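Local coordinates for protein Abbfa_003403 (PDB 4ZXH) that probably assembles and releases a peptide-type product as a four-domain nonribosomal peptide synthetase, combining condensation, adenylation, carrier and thioesterase domains in one chain, at residues I26-Q30 with I145-L149; E83-W87 with I178-A184. All blocks are in the same frame, centred on the assembly; numbering follows the deposited sequence.

Contact 1: I26-Q30 with I145-L149; sequences IWYIQ and IHHAL. With PNS (4'-phosphopantetheine), chain B.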
ATOM      1  N   ILE A  26       1.967  21.206   7.616  1.00 25.50           N
ATOM      2  CA  ILE A  26       2.014  20.616   8.947  1.00 28.40           C
ATOM      3  C   ILE A  26       0.615  20.482   9.527  1.00 29.09           C
ATOM      4  O   ILE A  26       0.237  19.431  10.059  1.00 30.55           O
ATOM      5  CB  ILE A  26       2.823  21.451   9.931  1.00 32.09           C
ATOM      6  CG1 ILE A  26       4.184  21.869   9.345  1.00 34.65           C
ATOM      7  CG2 ILE A  26       2.907  20.716  11.240  1.00 23.40           C
ATOM      8  CD1 ILE A  26       5.074  20.742   9.037  1.00 43.23           C
ATOM      9  N   TRP A  27      -0.136  21.575   9.444  1.00 23.06           N
ATOM     10  CA  TRP A  27      -1.502  21.610   9.940  1.00 24.05           C
ATOM     11  C   TRP A  27      -2.275  20.442   9.368  1.00 27.21           C
ATOM     12  O   TRP A  27      -2.828  19.627  10.115  1.00 26.45           O
ATOM     13  CB  TRP A  27      -2.175  22.919   9.572  1.00 22.60           C
ATOM     14  CG  TRP A  27      -3.473  23.120  10.240  1.00 32.57           C
ATOM     15  CD1 TRP A  27      -3.704  23.804  11.405  1.00 35.41           C
ATOM     16  CD2 TRP A  27      -4.751  22.653   9.789  1.00 34.89           C
ATOM     17  NE1 TRP A  27      -5.051  23.791  11.703  1.00 34.18           N
ATOM     18  CE2 TRP A  27      -5.713  23.086  10.730  1.00 32.89           C
ATOM     19  CE3 TRP A  27      -5.178  21.908   8.680  1.00 33.10           C
ATOM     20  CZ2 TRP A  27      -7.069  22.796  10.598  1.00 30.24           C
ATOM     21  CZ3 TRP A  27      -6.525  21.621   8.551  1.00 27.31           C
ATOM     22  CH2 TRP A  27      -7.455  22.072   9.499  1.00 29.68           C
ATOM     23  N   TYR A  28      -2.279  20.350   8.041  1.00 28.38           N
ATOM     24  CA  TYR A  28      -3.000  19.290   7.351  1.00 33.69           C
ATOM     25  C   TYR A  28      -2.639  17.896   7.877  1.00 30.67           C
ATOM     26  O   TYR A  28      -3.520  17.080   8.161  1.00 30.10           O
ATOM     27  CB  TYR A  28      -2.739  19.371   5.846  1.00 31.03           C
ATOM     28  CG  TYR A  28      -3.504  18.356   5.035  1.00 24.54           C
ATOM     29  CD1 TYR A  28      -4.860  18.516   4.777  1.00 28.68           C
ATOM     30  CD2 TYR A  28      -2.869  17.244   4.513  1.00 24.43           C
ATOM     31  CE1 TYR A  28      -5.565  17.578   4.024  1.00 26.43           C
ATOM     32  CE2 TYR A  28      -3.561  16.311   3.771  1.00 25.29           C
ATOM     33  CZ  TYR A  28      -4.907  16.474   3.522  1.00 26.28           C
ATOM     34  OH  TYR A  28      -5.580  15.528   2.765  1.00 40.27           O
ATOM     35  N   ILE A  29      -1.348  17.629   8.010  1.00 21.86           N
ATOM     36  CA  ILE A  29      -0.903  16.319   8.465  1.00 31.25           C
ATOM     37  C   ILE A  29      -1.474  16.011   9.856  1.00 32.52           C
ATOM     38  O   ILE A  29      -1.915  14.887  10.112  1.00 32.94           O
ATOM     39  CB  ILE A  29       0.642  16.230   8.454  1.00 29.60           C
ATOM     40  CG1 ILE A  29       1.136  16.350   7.013  1.00 21.38           C
ATOM     41  CG2 ILE A  29       1.124  14.915   9.042  1.00 20.68           C
ATOM     42  CD1 ILE A  29       2.614  16.321   6.844  1.00 21.08           C
ATOM     43  N   GLN A  30      -1.522  17.012  10.732  1.00 29.95           N
ATOM     44  CA  GLN A  30      -2.088  16.812  12.069  1.00 24.38           C
ATOM     45  C   GLN A  30      -3.594  16.533  12.064  1.00 21.90           C
ATOM     46  O   GLN A  30      -4.064  15.762  12.904  1.00 32.32           O
ATOM     47  CB  GLN A  30      -1.808  18.011  12.973  1.00 30.17           C
ATOM     48  CG  GLN A  30      -1.931  17.684  14.461  1.00 20.51           C
ATOM     49  CD  GLN A  30      -0.899  16.655  14.903  1.00 26.97           C
ATOM     50  OE1 GLN A  30       0.295  16.885  14.798  1.00 37.27           O
ATOM     51  NE2 GLN A  30      -1.359  15.520  15.401  1.00 24.63           N
ATOM     52  N   ILE A 145       6.386  22.492  21.723  1.00 21.61           N
ATOM     53  CA  ILE A 145       5.696  23.419  20.834  1.00 21.68           C
ATOM     54  C   ILE A 145       5.410  22.734  19.512  1.00 22.13           C
ATOM     55  O   ILE A 145       6.317  22.180  18.886  1.00 26.49           O
ATOM     56  CB  ILE A 145       6.519  24.704  20.540  1.00 18.98           C
ATOM     57  CG1 ILE A 145       6.828  25.474  21.801  1.00 27.37           C
ATOM     58  CG2 ILE A 145       5.738  25.614  19.670  1.00 24.87           C
ATOM     59  CD1 ILE A 145       8.202  25.229  22.363  1.00 32.63           C
ATOM     60  N   HIS A 146       4.166  22.782  19.064  1.00 25.00           N
ATOM     61  CA  HIS A 146       3.844  22.171  17.786  1.00 21.41           C
ATOM     62  C   HIS A 146       4.437  22.978  16.633  1.00 27.10           C
ATOM     63  O   HIS A 146       4.366  24.218  16.615  1.00 36.47           O
ATOM     64  CB  HIS A 146       2.344  22.036  17.625  1.00 20.35           C
ATOM     65  CG  HIS A 146       1.952  21.119  16.514  1.00 31.46           C
ATOM     66  ND1 HIS A 146       1.997  21.499  15.192  1.00 28.88           N
ATOM     67  CD2 HIS A 146       1.525  19.834  16.525  1.00 18.85           C
ATOM     68  CE1 HIS A 146       1.596  20.492  14.437  1.00 32.80           C
ATOM     69  NE2 HIS A 146       1.310  19.467  15.220  1.00 24.33           N
ATOM     70  N   HIS A 147       5.026  22.268  15.678  1.00 23.94           N
ATOM     71  CA  HIS A 147       5.765  22.888  14.571  1.00 24.44           C
ATOM     72  C   HIS A 147       4.840  23.718  13.639  1.00 29.87           C
ATOM     73  O   HIS A 147       5.301  24.628  12.939  1.00 24.72           O
ATOM     74  CB  HIS A 147       6.500  21.794  13.793  1.00 23.77           C
ATOM     75  CG  HIS A 147       7.657  22.283  12.967  1.00 26.07           C
ATOM     76  ND1 HIS A 147       7.647  23.481  12.299  1.00 26.91           N
ATOM     77  CD2 HIS A 147       8.841  21.685  12.677  1.00 29.03           C
ATOM     78  CE1 HIS A 147       8.793  23.620  11.637  1.00 29.31           C
ATOM     79  NE2 HIS A 147       9.526  22.549  11.851  1.00 35.31           N
ATOM     80  N   ALA A 148       3.539  23.431  13.642  1.00 25.19           N
ATOM     81  CA  ALA A 148       2.592  24.295  12.929  1.00 29.26           C
ATOM     82  C   ALA A 148       2.598  25.719  13.481  1.00 29.96           C
ATOM     83  O   ALA A 148       2.251  26.666  12.761  1.00 30.04           O
ATOM     84  CB  ALA A 148       1.169  23.725  12.980  1.00 20.29           C
ATOM     85  N   LEU A 149       3.009  25.885  14.741  1.00 29.55           N
ATOM     86  CA  LEU A 149       2.988  27.205  15.363  1.00 24.79           C
ATOM     87  C   LEU A 149       4.286  27.952  15.095  1.00 30.88           C
ATOM     88  O   LEU A 149       4.262  29.127  14.731  1.00 36.13           O
ATOM     89  CB  LEU A 149       2.744  27.101  16.867  1.00 23.25           C
ATOM     90  CG  LEU A 149       2.502  28.451  17.562  1.00 32.34           C
ATOM     91  CD1 LEU A 149       1.147  29.097  17.156  1.00 23.08           C
ATOM     92  CD2 LEU A 149       2.634  28.357  19.092  1.00 24.60           C
TER
HETATM   93  O23 PNS B1401      -1.653  15.847  -0.495  1.00 28.78           O
HETATM   94  P24 PNS B1401      -1.895  17.329  -0.374  1.00 28.70           P
HETATM   95  O25 PNS B1401      -2.209  18.108  -1.622  1.00 28.18           O
HETATM   96  O27 PNS B1401      -0.534  17.926   0.254  1.00 38.06           O
HETATM   97  C28 PNS B1401      -0.012  17.409   1.473  1.00 36.72           C
HETATM   98  C29 PNS B1401       1.228  18.200   1.850  1.00 39.68           C
HETATM   99  C30 PNS B1401       0.775  19.659   1.945  1.00 38.81           C
HETATM  100  C31 PNS B1401       2.287  18.029   0.761  1.00 37.31           C
HETATM  101  C32 PNS B1401       1.791  17.667   3.176  1.00 36.28           C
HETATM  102  O33 PNS B1401       1.798  16.233   3.090  1.00 31.14           O
HETATM  103  C34 PNS B1401       3.174  18.229   3.442  1.00 36.04           C
HETATM  104  O35 PNS B1401       3.376  19.435   3.580  1.00 32.67           O
HETATM  105  N36 PNS B1401       4.189  17.382   3.537  1.00 29.27           N
HETATM  106  C37 PNS B1401       5.551  17.824   3.788  1.00 25.61           C
HETATM  107  C38 PNS B1401       6.017  17.172   5.089  1.00 31.38           C
HETATM  108  C39 PNS B1401       6.964  18.090   5.799  0.50 37.97           C
HETATM  109  O40 PNS B1401       6.790  19.300   5.787  0.50 45.27           O
HETATM  110  N41 PNS B1401       7.961  17.466   6.410  0.50 35.69           N
HETATM  111  C42 PNS B1401       9.034  18.046   7.182  0.50 33.92           C
HETATM  112  C43 PNS B1401       9.990  16.878   7.303  0.50 32.12           C
HETATM  113  S44 PNS B1401      11.244  17.072   6.029  0.50 61.73           S
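The imidazole of His-146 meets helix 26-30 along its edge. Gln-30 OE1 lies in the ring plane, where His-146 NE2 donates to it over 2.8 Å in a nearly straight bond (N-H...O 165°). Seen from the amide, the donor sits tilted from the carbonyl plane, and the amide and imidazole planes stand 79° apart. Farther round the same edge, Ile-26 CG2 approaches His-146 CE1 at 3.5 Å. Beyond it, His-146 ND1 accepts a bond from Ala-148 N at 2.9 Å, slightly tilted from the ring plane.

The bend of the Gln-30 chain at chi2 (64°) folds its amide back to His-146, while Gln-30 NE2 turns to Cys-36 O. Ile-26 uses its branches separately. Ile-26 CG2 packs on Ala-148 CB at 3.9 Å, whereas Ile-26 CD1 reaches the phosphopantetheine O40, also at 3.9 Å. One turn on, Ile-29 CD1 lies 3.8 Å from N36 of the arm, and C28 comes obliquely to the Tyr-28 ring. Ile-26 thus touches both the arm and segment 145-149, whereas Ile-29 and Tyr-28 meet only the arm of these two.

His-146 opens the HHxxxD sequence, matching the signature motif of condensation domains. With one ring nitrogen donating and the other accepting, its rotation is fixed, which probably makes it a positioning residue for the turn that carries neighbouring His-147.

Contact 2: E83-W87 with I178-A184; sequences EQLIW and IEFVQYA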
ATOM      1  N   GLU A  83      -7.866  29.240   9.529  1.00 46.88           N
ATOM      2  CA  GLU A  83      -7.542  30.543  10.120  1.00 45.33           C
ATOM      3  C   GLU A  83      -6.548  30.438  11.288  1.00 41.78           C
ATOM      4  O   GLU A  83      -6.367  29.371  11.869  1.00 46.69           O
ATOM      5  CB  GLU A  83      -8.822  31.235  10.600  1.00 43.99           C
ATOM      6  CG  GLU A  83      -9.633  31.931   9.514  1.00 54.48           C
ATOM      7  CD  GLU A  83     -10.879  32.628  10.062  1.00 66.63           C
ATOM      8  OE1 GLU A  83     -11.486  32.076  11.006  1.00 66.80           O
ATOM      9  OE2 GLU A  83     -11.234  33.731   9.569  1.00 71.12           O
ATOM     10  N   GLN A  84      -5.894  31.551  11.603  1.00 41.03           N
ATOM     11  CA  GLN A  84      -5.188  31.743  12.877  1.00 33.49           C
ATOM     12  C   GLN A  84      -5.963  32.741  13.709  1.00 34.57           C
ATOM     13  O   GLN A  84      -6.240  33.855  13.251  1.00 37.05           O
ATOM     14  CB  GLN A  84      -3.776  32.293  12.678  1.00 28.62           C
ATOM     15  CG  GLN A  84      -2.769  31.320  12.174  1.00 29.61           C
ATOM     16  CD  GLN A  84      -1.400  31.947  12.030  1.00 30.94           C
ATOM     17  OE1 GLN A  84      -0.450  31.526  12.680  1.00 29.47           O
ATOM     18  NE2 GLN A  84      -1.288  32.951  11.164  1.00 32.38           N
ATOM     19  N   LEU A  85      -6.305  32.371  14.932  1.00 37.60           N
ATOM     20  CA  LEU A  85      -6.933  33.327  15.833  1.00 31.75           C
ATOM     21  C   LEU A  85      -5.948  33.739  16.937  1.00 38.36           C
ATOM     22  O   LEU A  85      -5.310  32.884  17.562  1.00 36.54           O
ATOM     23  CB  LEU A  85      -8.194  32.732  16.449  1.00 32.40           C
ATOM     24  CG  LEU A  85      -9.263  32.086  15.565  1.00 40.27           C
ATOM     25  CD1 LEU A  85     -10.470  31.709  16.410  1.00 33.97           C
ATOM     26  CD2 LEU A  85      -9.674  32.990  14.400  1.00 34.38           C
ATOM     27  N   ILE A  86      -5.812  35.043  17.168  1.00 39.40           N
ATOM     28  CA  ILE A  86      -5.103  35.526  18.351  1.00 32.36           C
ATOM     29  C   ILE A  86      -6.088  35.772  19.493  1.00 39.97           C
ATOM     30  O   ILE A  86      -6.873  36.710  19.451  1.00 51.03           O
ATOM     31  CB  ILE A  86      -4.315  36.820  18.075  1.00 34.35           C
ATOM     32  CG1 ILE A  86      -3.160  36.566  17.098  1.00 32.01           C
ATOM     33  CG2 ILE A  86      -3.746  37.355  19.369  1.00 33.42           C
ATOM     34  CD1 ILE A  86      -2.558  37.830  16.525  1.00 33.15           C
ATOM     35  N   TRP A  87      -6.058  34.906  20.501  1.00 39.09           N
ATOM     36  CA  TRP A  87      -6.892  35.061  21.687  1.00 38.93           C
ATOM     37  C   TRP A  87      -6.311  36.114  22.621  1.00 43.69           C
ATOM     38  O   TRP A  87      -5.100  36.228  22.734  1.00 49.09           O
ATOM     39  CB  TRP A  87      -7.015  33.729  22.422  1.00 36.65           C
ATOM     40  CG  TRP A  87      -7.704  32.687  21.630  1.00 37.03           C
ATOM     41  CD1 TRP A  87      -7.137  31.817  20.748  1.00 33.83           C
ATOM     42  CD2 TRP A  87      -9.105  32.403  21.632  1.00 33.70           C
ATOM     43  NE1 TRP A  87      -8.104  31.000  20.202  1.00 35.05           N
ATOM     44  CE2 TRP A  87      -9.320  31.346  20.728  1.00 32.81           C
ATOM     45  CE3 TRP A  87     -10.200  32.937  22.315  1.00 41.39           C
ATOM     46  CZ2 TRP A  87     -10.581  30.811  20.493  1.00 38.39           C
ATOM     47  CZ3 TRP A  87     -11.453  32.409  22.073  1.00 39.86           C
ATOM     48  CH2 TRP A  87     -11.634  31.356  21.170  1.00 35.72           C
ATOM     49  N   ILE A 178       4.476  39.335  16.579  1.00 31.75           N
ATOM     50  CA  ILE A 178       3.270  39.748  15.856  1.00 32.78           C
ATOM     51  C   ILE A 178       3.449  39.806  14.314  1.00 48.43           C
ATOM     52  O   ILE A 178       2.471  39.889  13.560  1.00 39.11           O
ATOM     53  CB  ILE A 178       2.774  41.133  16.358  1.00 40.42           C
ATOM     54  CG1 ILE A 178       1.346  41.426  15.874  1.00 40.11           C
ATOM     55  CG2 ILE A 178       3.707  42.218  15.913  1.00 36.19           C
ATOM     56  CD1 ILE A 178       0.315  40.355  16.265  1.00 38.03           C
ATOM     57  N   GLU A 179       4.690  39.745  13.840  1.00 41.61           N
ATOM     58  CA  GLU A 179       4.949  39.857  12.406  1.00 36.24           C
ATOM     59  C   GLU A 179       4.407  38.666  11.586  1.00 39.68           C
ATOM     60  O   GLU A 179       4.010  38.842  10.442  1.00 42.37           O
ATOM     61  CB  GLU A 179       6.451  40.018  12.157  1.00 33.90           C
ATOM     62  CG  GLU A 179       6.830  40.119  10.673  1.00 49.22           C
ATOM     63  CD  GLU A 179       6.492  41.472  10.046  1.00 70.07           C
ATOM     64  OE1 GLU A 179       6.261  42.457  10.799  1.00 65.08           O
ATOM     65  OE2 GLU A 179       6.460  41.542   8.790  1.00 81.64           O
ATOM     66  N   PHE A 180       4.387  37.465  12.165  1.00 35.70           N
ATOM     67  CA  PHE A 180       3.932  36.258  11.448  1.00 37.16           C
ATOM     68  C   PHE A 180       2.580  36.451  10.764  1.00 41.51           C
ATOM     69  O   PHE A 180       2.307  35.897   9.707  1.00 52.45           O
ATOM     70  CB  PHE A 180       3.841  35.054  12.405  1.00 29.10           C
ATOM     71  CG  PHE A 180       2.748  35.180  13.443  1.00 42.08           C
ATOM     72  CD1 PHE A 180       2.899  36.036  14.544  1.00 49.59           C
ATOM     73  CD2 PHE A 180       1.563  34.458  13.317  1.00 38.38           C
ATOM     74  CE1 PHE A 180       1.890  36.153  15.503  1.00 40.43           C
ATOM     75  CE2 PHE A 180       0.551  34.571  14.269  1.00 36.55           C
ATOM     76  CZ  PHE A 180       0.714  35.420  15.367  1.00 36.09           C
ATOM     77  N   VAL A 181       1.736  37.237  11.397  1.00 43.25           N
ATOM     78  CA  VAL A 181       0.422  37.533  10.882  1.00 49.26           C
ATOM     79  C   VAL A 181       0.480  38.390   9.619  1.00 47.54           C
ATOM     80  O   VAL A 181      -0.204  38.091   8.641  1.00 47.63           O
ATOM     81  CB  VAL A 181      -0.417  38.217  11.976  1.00 53.13           C
ATOM     82  CG1 VAL A 181      -1.353  39.255  11.390  1.00 54.36           C
ATOM     83  CG2 VAL A 181      -1.183  37.148  12.762  1.00 47.79           C
ATOM     84  N   GLN A 182       1.288  39.447   9.631  1.00 44.35           N
ATOM     85  CA  GLN A 182       1.417  40.286   8.448  1.00 48.25           C
ATOM     86  C   GLN A 182       1.947  39.444   7.290  1.00 46.63           C
ATOM     87  O   GLN A 182       1.415  39.493   6.184  1.00 52.21           O
ATOM     88  CB  GLN A 182       2.330  41.485   8.712  1.00 56.16           C
ATOM     89  CG  GLN A 182       2.225  42.560   7.637  1.00 76.26           C
ATOM     90  CD  GLN A 182       3.005  43.824   7.976  1.00 90.38           C
ATOM     91  OE1 GLN A 182       3.617  43.928   9.043  1.00 94.02           O
ATOM     92  NE2 GLN A 182       2.973  44.800   7.067  1.00 89.70           N
ATOM     93  N   TYR A 183       2.976  38.650   7.566  1.00 42.30           N
ATOM     94  CA  TYR A 183       3.542  37.736   6.584  1.00 33.95           C
ATOM     95  C   TYR A 183       2.473  36.846   5.947  1.00 42.64           C
ATOM     96  O   TYR A 183       2.353  36.787   4.721  1.00 45.28           O
ATOM     97  CB  TYR A 183       4.616  36.871   7.234  1.00 32.24           C
ATOM     98  CG  TYR A 183       5.324  35.925   6.286  1.00 43.88           C
ATOM     99  CD1 TYR A 183       6.404  36.360   5.521  1.00 42.02           C
ATOM    100  CD2 TYR A 183       4.931  34.591   6.167  1.00 41.63           C
ATOM    101  CE1 TYR A 183       7.066  35.504   4.649  1.00 39.26           C
ATOM    102  CE2 TYR A 183       5.591  33.721   5.300  1.00 43.85           C
ATOM    103  CZ  TYR A 183       6.664  34.192   4.540  1.00 44.48           C
ATOM    104  OH  TYR A 183       7.342  33.357   3.674  1.00 49.36           O
ATOM    105  N   ALA A 184       1.697  36.157   6.781  1.00 37.92           N
ATOM    106  CA  ALA A 184       0.657  35.260   6.287  1.00 39.28           C
ATOM    107  C   ALA A 184      -0.407  36.017   5.490  1.00 41.68           C
ATOM    108  O   ALA A 184      -0.823  35.575   4.419  1.00 45.14           O
ATOM    109  CB  ALA A 184       0.016  34.505   7.434  1.00 30.78           C
TER
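Gln-84 reaches from strand 83-87 to the edge of the Phe-180 ring on helix 179-184. From CB, directed at the helix, CG sets out anti to the carbonyl carbon (chi1 -75°), and the extended chain beyond it delivers the amide to the ring. Gln-84 CD lies in the plane of the phenyl group, 4.0 Å from Phe-180 CE2. At the tip, Gln-84 OE1 stays near that plane, 3.6 Å from Phe-180 CE2, and the amide plane is turned 79° from the ring. Gln-84 NE2 comes within 4.2 Å of Ala-184 CB. Both polar atoms have partners beyond the two segments: NE2 donates to Ala-18 O, and OE1 accepts from Gln-23 NE2.

Two residues along the strand, Ile-86 supplies the apolar half. Ile-86 CD1 is the meeting point for three helix-side residues: Ile-178 CD1 at 3.8 Å, Val-181 CG2 at 4.1 Å and, obliquely to the ring, Phe-180 CZ at 4.2 Å. The Ile-86 and Ile-178 side chains cross at about a right angle. Val-181 CG2 also rests over one face of Phe-180, offset toward the rim, so the ring is backed from within its own helix.

The axes of strand 83-87 and helix 179-184 run nearly antiparallel (154°), 10.9 Å apart at closest approach. With Val-181 on His-17 and Phe-180 on Val-73, the helix also reaches strands 13-18 and 73-78. No hydrogen bond crosses the interface; it is held by apolar contact, while the buried amide of Gln-84 is satisfied by Ala-18 and Gln-23. Its oxygen lies beside the C-H edge of Phe-180, which is probably mildly favourable electrostatically.

Overall arrangement
Contacts 1 and 2 both belong to the condensation domain, with centres 15 Å apart and nearest atoms about 5 Å apart, so they do not touch directly. Gln-23, on the helix that includes residues 26-30, bridges the gap: its NE2 bonds to Ala-148 O of contact 1 and to the Gln-84 oxygen of contact 2. Val-73 is a second common neighbour, touched by Leu-149, Ile-86 and Phe-180. Contact 1 borders the phosphopantetheine, which also hydrogen-bonds to the backbone N of Ser-1008 and to the side chains of Arg-346 and Asn-351, whereas contact 2 joins helix to sheet. The bound phospholipid lies about 11 Å from the His-146 side chain and about 14 Å from that of Phe-180.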